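Local atomic coordinates of conserved hypothetical protein (Sulfolobus solfataricus, PDB entry 2FNA), a protein that binds ADP and magnesium and, as an archaeal AAA+ ATPase, probably hydrolyses ATP, although its cellular role is not established. Residues A[124-135]-A[160-171]. Residues are numbered along the deposited sequence; the frame is centred on the assembly and turned at random. Where two conformers were deposited one is given.
Sequences FANLLESFEQAS and ALAYAYDNLKRI
Arg-170 NH2 donates to the backbone O of Glu-132 at 3.0 Å, the acceptor lying nearly in the guanidinium plane but the donor above that of the carbonyl; a weaker, bent bond runs from NE to Ser-135 O. Glu-132 answers in the reverse direction. With CG anti to its backbone N (chi1 160°) and the chain extended beyond, its carboxylate reaches the turn from Leu-168 to Ile-171, where OE1 takes the amide N of Arg-170 at 3.0 Å, met from above the carboxylate plane. On the way the CG of Glu-132 passes over one face of the guanidinium, 3.5 Å from Arg-170 NH2; the two side chains cross at about a right angle. Next to the turn, Ile-171 CD1 lies against Leu-128 O and Phe-131 CB.

Leu-168, just beyond helix 160-167, packs on helix 124-133, setting CD1 against Leu-128 CB at 3.7 Å and CD2 against Glu-129 CG at the same distance. Glu-129 runs on past it to accept a bond from Tyr-163 OH at its OE1 (3.1 Å). At the other end Ala-125 and Ala-160 meet CB to CB at 4.0 Å. Phe-173 of strand 171-177 underlies Leu-128 and Ala-164, and helix 74-91 packs against Phe-124 and Phe-131.

The axes of the two helical segments approach to 9.1 Å, with N-to-C directions 35° apart. Neighbouring helices running in the same general direction, each leading into one of the adjacent parallel strands 139-144 and 171-177, are characteristic of the three-layered alpha/beta core of P-loop ATPases.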
# COMPACT_ATOMS: atom_id res chain seq x y z
N PHE A 124 -2.39 4.83 -23.14
CA PHE A 124 -1.93 5.40 -21.88
C PHE A 124 -0.68 6.24 -22.12
O PHE A 124 -0.56 7.32 -21.54
CB PHE A 124 -1.70 4.29 -20.84
CG PHE A 124 -1.59 4.78 -19.40
CD1 PHE A 124 -2.61 5.53 -18.81
CD2 PHE A 124 -0.46 4.46 -18.62
CE1 PHE A 124 -2.49 5.98 -17.47
CE2 PHE A 124 -0.34 4.91 -17.29
CZ PHE A 124 -1.37 5.66 -16.71
N ALA A 125 0.21 5.80 -23.02
CA ALA A 125 1.45 6.54 -23.32
C ALA A 125 1.18 7.93 -23.95
O ALA A 125 1.86 8.92 -23.60
CB ALA A 125 2.33 5.74 -24.22
N ASN A 126 0.20 8.02 -24.85
CA ASN A 126 -0.19 9.32 -25.44
C ASN A 126 -0.90 10.21 -24.43
O ASN A 126 -0.78 11.44 -24.47
CB ASN A 126 -1.12 9.13 -26.63
CG ASN A 126 -0.40 8.67 -27.89
OD1 ASN A 126 0.84 8.67 -27.96
ND2 ASN A 126 -1.17 8.27 -28.89
N LEU A 127 -1.63 9.59 -23.52
CA LEU A 127 -2.30 10.29 -22.45
C LEU A 127 -1.28 10.99 -21.54
O LEU A 127 -1.41 12.19 -21.26
CB LEU A 127 -3.18 9.32 -21.67
CG LEU A 127 -4.04 9.88 -20.53
CD1 LEU A 127 -4.98 11.01 -21.01
CD2 LEU A 127 -4.84 8.76 -19.84
N LEU A 128 -0.27 10.25 -21.11
CA LEU A 128 0.81 10.76 -20.25
C LEU A 128 1.56 11.88 -20.95
O LEU A 128 1.92 12.90 -20.34
CB LEU A 128 1.79 9.66 -19.90
CG LEU A 128 1.30 8.47 -19.05
CD1 LEU A 128 2.44 7.48 -18.92
CD2 LEU A 128 0.84 8.92 -17.71
N GLU A 129 1.81 11.65 -22.23
CA GLU A 129 2.51 12.61 -23.07
C GLU A 129 1.75 13.93 -23.17
O GLU A 129 2.37 14.99 -23.31
CB GLU A 129 2.74 12.00 -24.46
CG GLU A 129 3.80 12.72 -25.26
CD GLU A 129 4.45 11.88 -26.35
OE1 GLU A 129 4.22 10.65 -26.42
OE2 GLU A 129 5.21 12.48 -27.14
N SER A 130 0.42 13.88 -23.08
CA SER A 130 -0.41 15.10 -23.14
C SER A 130 -0.43 15.86 -21.82
O SER A 130 -0.59 17.08 -21.81
CB SER A 130 -1.84 14.75 -23.55
OG SER A 130 -2.52 14.12 -22.49
N PHE A 131 -0.30 15.15 -20.70
CA PHE A 131 -0.11 15.78 -19.40
C PHE A 131 1.17 16.57 -19.46
O PHE A 131 1.22 17.73 -19.02
CB PHE A 131 0.02 14.76 -18.27
CG PHE A 131 -1.18 13.89 -18.05
CD1 PHE A 131 -2.43 14.21 -18.54
CD2 PHE A 131 -1.04 12.71 -17.31
CE1 PHE A 131 -3.52 13.38 -18.30
CE2 PHE A 131 -2.13 11.89 -17.06
CZ PHE A 131 -3.37 12.22 -17.57
N GLU A 132 2.22 15.93 -19.99
CA GLU A 132 3.53 16.57 -20.14
C GLU A 132 3.47 17.76 -21.08
O GLU A 132 4.08 18.78 -20.79
CB GLU A 132 4.60 15.54 -20.57
CG GLU A 132 5.84 16.16 -21.20
CD GLU A 132 7.10 15.33 -21.08
OE1 GLU A 132 7.23 14.59 -20.09
OE2 GLU A 132 7.99 15.48 -21.96
N GLN A 133 2.73 17.66 -22.19
CA GLN A 133 2.52 18.82 -23.08
C GLN A 133 1.84 20.01 -22.40
O GLN A 133 2.15 21.17 -22.69
CB GLN A 133 1.70 18.45 -24.33
CG GLN A 133 2.51 18.40 -25.62
CD GLN A 133 3.26 17.08 -25.83
OE1 GLN A 133 3.21 16.49 -26.92
NE2 GLN A 133 3.97 16.61 -24.80
N ALA A 134 0.91 19.70 -21.49
CA ALA A 134 0.08 20.70 -20.83
C ALA A 134 0.74 21.37 -19.59
O ALA A 134 0.18 22.31 -19.01
CB ALA A 134 -1.25 20.05 -20.43
N SER A 135 1.93 20.91 -19.21
CA SER A 135 2.54 21.29 -17.94
C SER A 135 3.98 21.76 -18.16
O SER A 135 4.74 21.10 -18.87
CB SER A 135 2.51 20.10 -16.97
OG SER A 135 2.66 20.51 -15.62
N ALA A 160 3.90 1.43 -21.73
CA ALA A 160 3.64 2.86 -21.51
C ALA A 160 4.47 3.44 -20.36
O ALA A 160 5.02 4.52 -20.45
CB ALA A 160 2.17 3.07 -21.26
N LEU A 161 4.55 2.71 -19.26
CA LEU A 161 5.40 3.12 -18.14
C LEU A 161 6.85 3.24 -18.53
O LEU A 161 7.52 4.16 -18.08
CB LEU A 161 5.27 2.13 -16.98
CG LEU A 161 3.89 2.08 -16.32
CD1 LEU A 161 3.79 0.98 -15.28
CD2 LEU A 161 3.58 3.44 -15.71
N ALA A 162 7.33 2.30 -19.36
CA ALA A 162 8.72 2.31 -19.83
C ALA A 162 8.95 3.46 -20.81
O ALA A 162 9.98 4.12 -20.77
CB ALA A 162 9.06 0.99 -20.51
N TYR A 163 7.99 3.70 -21.68
CA TYR A 163 8.05 4.82 -22.60
C TYR A 163 8.21 6.18 -21.85
O TYR A 163 9.03 7.02 -22.22
CB TYR A 163 6.82 4.84 -23.53
CG TYR A 163 6.81 6.06 -24.42
CD1 TYR A 163 7.66 6.13 -25.51
CD2 TYR A 163 6.03 7.18 -24.11
CE1 TYR A 163 7.71 7.26 -26.30
CE2 TYR A 163 6.08 8.32 -24.91
CZ TYR A 163 6.92 8.35 -26.00
OH TYR A 163 7.01 9.45 -26.82
N ALA A 164 7.40 6.36 -20.82
CA ALA A 164 7.47 7.52 -19.96
C ALA A 164 8.81 7.60 -19.25
O ALA A 164 9.48 8.65 -19.27
CB ALA A 164 6.33 7.47 -18.93
N TYR A 165 9.20 6.50 -18.62
CA TYR A 165 10.49 6.40 -17.93
C TYR A 165 11.62 6.85 -18.84
O TYR A 165 12.43 7.71 -18.45
CB TYR A 165 10.72 4.94 -17.43
CG TYR A 165 11.91 4.81 -16.49
CD1 TYR A 165 13.21 4.95 -16.96
CD2 TYR A 165 11.73 4.53 -15.15
CE1 TYR A 165 14.29 4.83 -16.11
CE2 TYR A 165 12.79 4.42 -14.30
CZ TYR A 165 14.08 4.58 -14.79
OH TYR A 165 15.13 4.46 -13.95
N ASP A 166 11.69 6.29 -20.04
CA ASP A 166 12.79 6.63 -20.96
C ASP A 166 12.63 8.00 -21.66
O ASP A 166 13.63 8.66 -21.95
CB ASP A 166 13.00 5.53 -22.02
CG ASP A 166 13.40 4.17 -21.40
OD1 ASP A 166 13.85 4.12 -20.23
OD2 ASP A 166 13.25 3.15 -22.11
N ASN A 167 11.39 8.45 -21.89
CA ASN A 167 11.14 9.61 -22.79
C ASN A 167 10.34 10.81 -22.26
O ASN A 167 10.43 11.90 -22.83
CB ASN A 167 10.45 9.11 -24.06
CG ASN A 167 11.21 7.98 -24.71
OD1 ASN A 167 12.26 8.20 -25.30
ND2 ASN A 167 10.71 6.75 -24.55
N LEU A 168 9.53 10.61 -21.22
CA LEU A 168 8.67 11.68 -20.67
C LEU A 168 9.34 12.16 -19.39
O LEU A 168 9.19 11.57 -18.31
CB LEU A 168 7.22 11.20 -20.46
CG LEU A 168 6.49 10.66 -21.71
CD1 LEU A 168 5.08 10.23 -21.39
CD2 LEU A 168 6.45 11.69 -22.83
N LYS A 169 10.11 13.24 -19.55
CA LYS A 169 10.99 13.75 -18.50
C LYS A 169 10.29 14.61 -17.47
O LYS A 169 10.87 14.87 -16.43
CB LYS A 169 12.17 14.52 -19.10
CG LYS A 169 13.00 13.71 -20.14
CD LYS A 169 13.82 12.55 -19.53
CE LYS A 169 14.15 11.50 -20.59
NZ LYS A 169 15.42 10.75 -20.31
N ARG A 170 9.06 15.03 -17.76
CA ARG A 170 8.22 15.72 -16.76
C ARG A 170 7.14 14.84 -16.15
O ARG A 170 6.25 15.37 -15.50
CB ARG A 170 7.57 16.98 -17.36
CG ARG A 170 8.57 18.11 -17.57
CD ARG A 170 7.91 19.44 -17.85
NE ARG A 170 7.17 19.45 -19.11
CZ ARG A 170 7.74 19.48 -20.32
NH1 ARG A 170 9.07 19.49 -20.45
NH2 ARG A 170 6.98 19.49 -21.41
N ILE A 171 7.19 13.54 -16.37
CA ILE A 171 6.24 12.60 -15.76
C ILE A 171 7.00 11.84 -14.69
O ILE A 171 8.03 11.21 -14.99
CB ILE A 171 5.58 11.62 -16.79
CG1 ILE A 171 4.71 12.34 -17.83
CG2 ILE A 171 4.75 10.53 -16.09
CD1 ILE A 171 3.44 12.93 -17.33